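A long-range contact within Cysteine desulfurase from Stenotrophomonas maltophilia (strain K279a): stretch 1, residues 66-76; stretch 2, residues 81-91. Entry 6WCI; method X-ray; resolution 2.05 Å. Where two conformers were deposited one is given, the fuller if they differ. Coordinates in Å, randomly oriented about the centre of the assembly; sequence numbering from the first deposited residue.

Stretch 1 (66-76) EFYRRYNANVS
Stretch 2 81-91: ALGSEATDAYE

This is a mainly apolar contact in which an extended segment lies along one side of a helix, fixed by a single hydrogen bond between the stretches. The two sides together bury 523 Å².

Stretch 1 starts as the end of a helix, residues 66-70, and Tyr 71 N still bonds to Phe 67 O at 3.1 Å. Tyr 71 is the first residue to leave helical angles, with phi/psi of -154/38. The chain then opens out: Asn 72 at -66/117, Ala 73 at -164/171, Asn 74 at -85/167 and Val 75 at -112/174. Ser 76 has a positive phi, 66/153, and is poorly ordered.

Stretch 2 is helical throughout, with regular i to i+4 bonds such as Ala 86 N to Leu 82 O at 2.8 Å and Tyr 90 N to Ala 86 O at 2.9 Å. From Tyr 71 to Val 75 the chain advances obliquely in the helix's sense; residues 66-70 run roughly opposite to it. In register, Tyr 71 CA lies 5.2 Å from Leu 82 CA, Ala 73 CA 5.1 Å from Gly 83 CA, and Val 75 CA 4.6 Å from Thr 87 CA. The register is uneven: the first step matches one helix residue, the second four.

Tyr 71 loses the most area to the other stretch. Its chi1 is 59° (p) and its chi2 -74°, and the ring runs along the helix. Tyr 71 CB meets Leu 82 CD2 at 4.1 Å. Farther out, the ring edge meets small residues: Tyr 71 CD2 is 3.8 Å from Ala 86 N, and Tyr 71 CE2 is 3.7 Å from Ala 89 CB. Glu 85 (m, t) approaches with its OE1 3.5 Å from Tyr 71 CB, but both its carboxylate oxygens are hydrogen-bonded elsewhere in the structure.

Ala 86 points toward stretch 1, and its CB contacts several residues there. Its CB lies near the plane of the Phe 67 ring (chi1 t), at the edge, 4.1 Å from Phe 67 CE1. The same Ala 86 CB is 3.7 Å from Ala 73 O and 4.0 Å from Val 75 CG1.

Ala 73 points toward the helix, and its CB touches Leu 82 CB at 3.9 Å and Gly 83 N at 3.6 Å. Leu 82 is m, t. Asn 72 and Asn 74 point away. Gly 83 CA makes a CA-H...O contact with Asn 74 O at 3.6 Å. An ideal CB on Gly 83 would also lie 3.6 Å from Asn 74 O, without evident clash.

Val 75 (m) points sideways, and its CG1 reaches Tyr 90 CB at 4.0 Å. Tyr 90 is t, with chi2 of 72°. Val 75 N bonds to Asn 74 OD1 at 2.8 Å.

Thr 87 (m) supplies the polar link. Its OG1 donates to Gly 83 O at 2.8 Å, within its own helix, and accepts from Ser 76 N at 3.1 Å with an angle of 135°. The hydroxyl therefore ties the loop backbone to the helix.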

# COMPACT_ATOMS: atom_id res chain seq x y z
N GLU B 66 -12.59 4.61 13.63
CA GLU B 66 -14.00 4.27 13.52
C GLU B 66 -14.23 3.17 12.48
O GLU B 66 -15.11 2.32 12.65
CB GLU B 66 -14.80 5.52 13.14
CG GLU B 66 -16.31 5.31 13.12
CD GLU B 66 -17.05 6.33 12.28
OE1 GLU B 66 -16.55 6.71 11.20
OE2 GLU B 66 -18.14 6.77 12.71
N PHE B 67 -13.43 3.17 11.41
CA PHE B 67 -13.55 2.13 10.41
C PHE B 67 -13.28 0.76 11.02
O PHE B 67 -14.08 -0.17 10.86
CB PHE B 67 -12.58 2.38 9.24
CG PHE B 67 -12.52 1.24 8.27
CD1 PHE B 67 -13.56 1.01 7.39
CD2 PHE B 67 -11.44 0.37 8.27
CE1 PHE B 67 -13.52 -0.06 6.50
CE2 PHE B 67 -11.39 -0.69 7.38
CZ PHE B 67 -12.43 -0.91 6.49
N TYR B 68 -12.15 0.61 11.72
CA TYR B 68 -11.84 -0.70 12.28
C TYR B 68 -12.84 -1.10 13.35
O TYR B 68 -13.13 -2.29 13.50
CB TYR B 68 -10.42 -0.72 12.85
CG TYR B 68 -9.33 -0.64 11.81
CD1 TYR B 68 -9.27 -1.54 10.74
CD2 TYR B 68 -8.34 0.34 11.91
CE1 TYR B 68 -8.25 -1.47 9.81
CE2 TYR B 68 -7.32 0.42 10.98
CZ TYR B 68 -7.29 -0.48 9.92
OH TYR B 68 -6.27 -0.39 9.00
N ARG B 69 -13.38 -0.14 14.10
CA ARG B 69 -14.27 -0.46 15.21
C ARG B 69 -15.70 -0.73 14.77
O ARG B 69 -16.44 -1.41 15.49
CB ARG B 69 -14.27 0.67 16.24
CG ARG B 69 -13.06 0.69 17.12
CD ARG B 69 -13.09 1.90 18.07
NE ARG B 69 -11.82 2.01 18.78
CZ ARG B 69 -11.55 1.36 19.91
NH1 ARG B 69 -12.46 0.56 20.47
NH2 ARG B 69 -10.36 1.51 20.49
N ARG B 70 -16.13 -0.17 13.64
CA ARG B 70 -17.56 -0.04 13.36
C ARG B 70 -18.01 -0.54 12.00
O ARG B 70 -19.19 -0.88 11.87
CB ARG B 70 -18.01 1.41 13.54
CG ARG B 70 -17.90 1.95 14.98
CD ARG B 70 -19.09 1.53 15.80
NE ARG B 70 -20.34 2.00 15.21
CZ ARG B 70 -21.54 1.58 15.59
NH1 ARG B 70 -21.65 0.68 16.56
NH2 ARG B 70 -22.63 2.05 15.00
N TYR B 71 -17.16 -0.58 10.98
CA TYR B 71 -17.65 -1.12 9.71
C TYR B 71 -16.51 -1.69 8.87
O TYR B 71 -16.54 -1.62 7.63
CB TYR B 71 -18.45 -0.08 8.91
CG TYR B 71 -17.73 1.20 8.53
CD1 TYR B 71 -17.46 2.19 9.47
CD2 TYR B 71 -17.37 1.44 7.21
CE1 TYR B 71 -16.83 3.37 9.11
CE2 TYR B 71 -16.73 2.61 6.83
CZ TYR B 71 -16.47 3.58 7.78
OH TYR B 71 -15.83 4.74 7.38
N ASN B 72 -15.55 -2.33 9.52
CA ASN B 72 -14.49 -3.02 8.81
C ASN B 72 -15.05 -4.21 8.02
O ASN B 72 -15.64 -5.13 8.60
CB ASN B 72 -13.43 -3.48 9.81
CG ASN B 72 -12.35 -4.30 9.17
OD1 ASN B 72 -11.54 -3.79 8.40
ND2 ASN B 72 -12.34 -5.60 9.48
N ALA B 73 -14.91 -4.14 6.70
CA ALA B 73 -15.31 -5.17 5.75
C ALA B 73 -14.61 -4.84 4.44
O ALA B 73 -14.00 -3.78 4.30
CB ALA B 73 -16.83 -5.22 5.56
N ASN B 74 -14.68 -5.76 3.47
CA ASN B 74 -14.05 -5.51 2.19
C ASN B 74 -14.99 -4.72 1.29
O ASN B 74 -16.18 -4.61 1.55
CB ASN B 74 -13.62 -6.83 1.52
CG ASN B 74 -12.32 -6.70 0.76
OD1 ASN B 74 -12.08 -5.70 0.06
ND2 ASN B 74 -11.44 -7.69 0.90
N VAL B 75 -14.45 -4.19 0.19
CA VAL B 75 -15.18 -3.29 -0.69
C VAL B 75 -15.45 -3.97 -2.03
O VAL B 75 -14.97 -5.06 -2.31
CB VAL B 75 -14.45 -1.95 -0.88
CG1 VAL B 75 -14.38 -1.20 0.45
CG2 VAL B 75 -13.05 -2.20 -1.42
N SER B 76 -16.23 -3.28 -2.87
CA SER B 76 -16.65 -3.71 -4.21
C SER B 76 -17.56 -4.94 -4.19
O SER B 76 -17.48 -5.76 -3.27
CB SER B 76 -15.44 -3.97 -5.12
OG SER B 76 -15.84 -4.12 -6.47
N ALA B 81 -24.37 -5.46 4.87
CA ALA B 81 -24.45 -4.08 5.33
C ALA B 81 -23.06 -3.45 5.50
O ALA B 81 -22.79 -2.37 4.96
CB ALA B 81 -25.24 -4.01 6.64
N LEU B 82 -22.16 -4.13 6.22
CA LEU B 82 -20.85 -3.54 6.47
C LEU B 82 -20.05 -3.37 5.18
O LEU B 82 -19.38 -2.35 4.98
CB LEU B 82 -20.07 -4.39 7.47
CG LEU B 82 -20.67 -4.49 8.88
CD1 LEU B 82 -19.68 -5.07 9.86
CD2 LEU B 82 -21.17 -3.12 9.36
N GLY B 83 -20.11 -4.36 4.28
CA GLY B 83 -19.44 -4.21 3.00
C GLY B 83 -19.94 -3.01 2.21
O GLY B 83 -19.16 -2.28 1.60
N SER B 84 -21.25 -2.78 2.24
CA SER B 84 -21.82 -1.61 1.58
C SER B 84 -21.32 -0.32 2.22
O SER B 84 -20.91 0.61 1.52
CB SER B 84 -23.35 -1.68 1.63
OG SER B 84 -23.93 -0.47 1.21
N GLU B 85 -21.36 -0.25 3.55
CA GLU B 85 -20.86 0.93 4.24
C GLU B 85 -19.39 1.18 3.90
O GLU B 85 -18.99 2.32 3.63
CB GLU B 85 -21.05 0.80 5.75
CG GLU B 85 -22.50 0.61 6.14
CD GLU B 85 -22.71 0.61 7.65
OE1 GLU B 85 -21.75 0.91 8.39
OE2 GLU B 85 -23.84 0.33 8.09
N ALA B 86 -18.58 0.12 3.90
CA ALA B 86 -17.16 0.26 3.59
C ALA B 86 -16.95 0.74 2.16
O ALA B 86 -16.07 1.57 1.91
CB ALA B 86 -16.45 -1.07 3.83
N THR B 87 -17.74 0.22 1.22
CA THR B 87 -17.60 0.62 -0.18
C THR B 87 -17.99 2.08 -0.37
O THR B 87 -17.29 2.83 -1.07
CB THR B 87 -18.45 -0.29 -1.07
OG1 THR B 87 -18.01 -1.64 -0.91
CG2 THR B 87 -18.32 0.11 -2.54
N ASP B 88 -19.10 2.50 0.23
CA ASP B 88 -19.52 3.89 0.11
C ASP B 88 -18.47 4.83 0.69
O ASP B 88 -18.19 5.89 0.11
CB ASP B 88 -20.87 4.10 0.79
CG ASP B 88 -21.98 3.33 0.11
OD1 ASP B 88 -21.73 2.74 -0.97
OD2 ASP B 88 -23.11 3.31 0.64
N ALA B 89 -17.87 4.46 1.82
CA ALA B 89 -16.84 5.31 2.41
C ALA B 89 -15.59 5.36 1.53
O ALA B 89 -14.99 6.42 1.36
CB ALA B 89 -16.50 4.78 3.81
N TYR B 90 -15.21 4.22 0.96
CA TYR B 90 -13.98 4.15 0.18
C TYR B 90 -14.12 4.90 -1.13
O TYR B 90 -13.28 5.74 -1.47
CB TYR B 90 -13.61 2.69 -0.05
CG TYR B 90 -12.47 2.46 -1.00
CD1 TYR B 90 -11.15 2.77 -0.64
CD2 TYR B 90 -12.69 1.90 -2.26
CE1 TYR B 90 -10.09 2.56 -1.53
CE2 TYR B 90 -11.65 1.68 -3.14
CZ TYR B 90 -10.35 2.00 -2.77
OH TYR B 90 -9.32 1.76 -3.67
N GLU B 91 -15.17 4.61 -1.90
CA GLU B 91 -15.40 5.37 -3.11
C GLU B 91 -15.76 6.81 -2.79
O GLU B 91 -15.47 7.70 -3.60
CB GLU B 91 -16.49 4.71 -3.96
CG GLU B 91 -16.05 3.39 -4.60
CD GLU B 91 -14.86 3.53 -5.57
OE1 GLU B 91 -14.63 4.64 -6.10
OE2 GLU B 91 -14.16 2.52 -5.80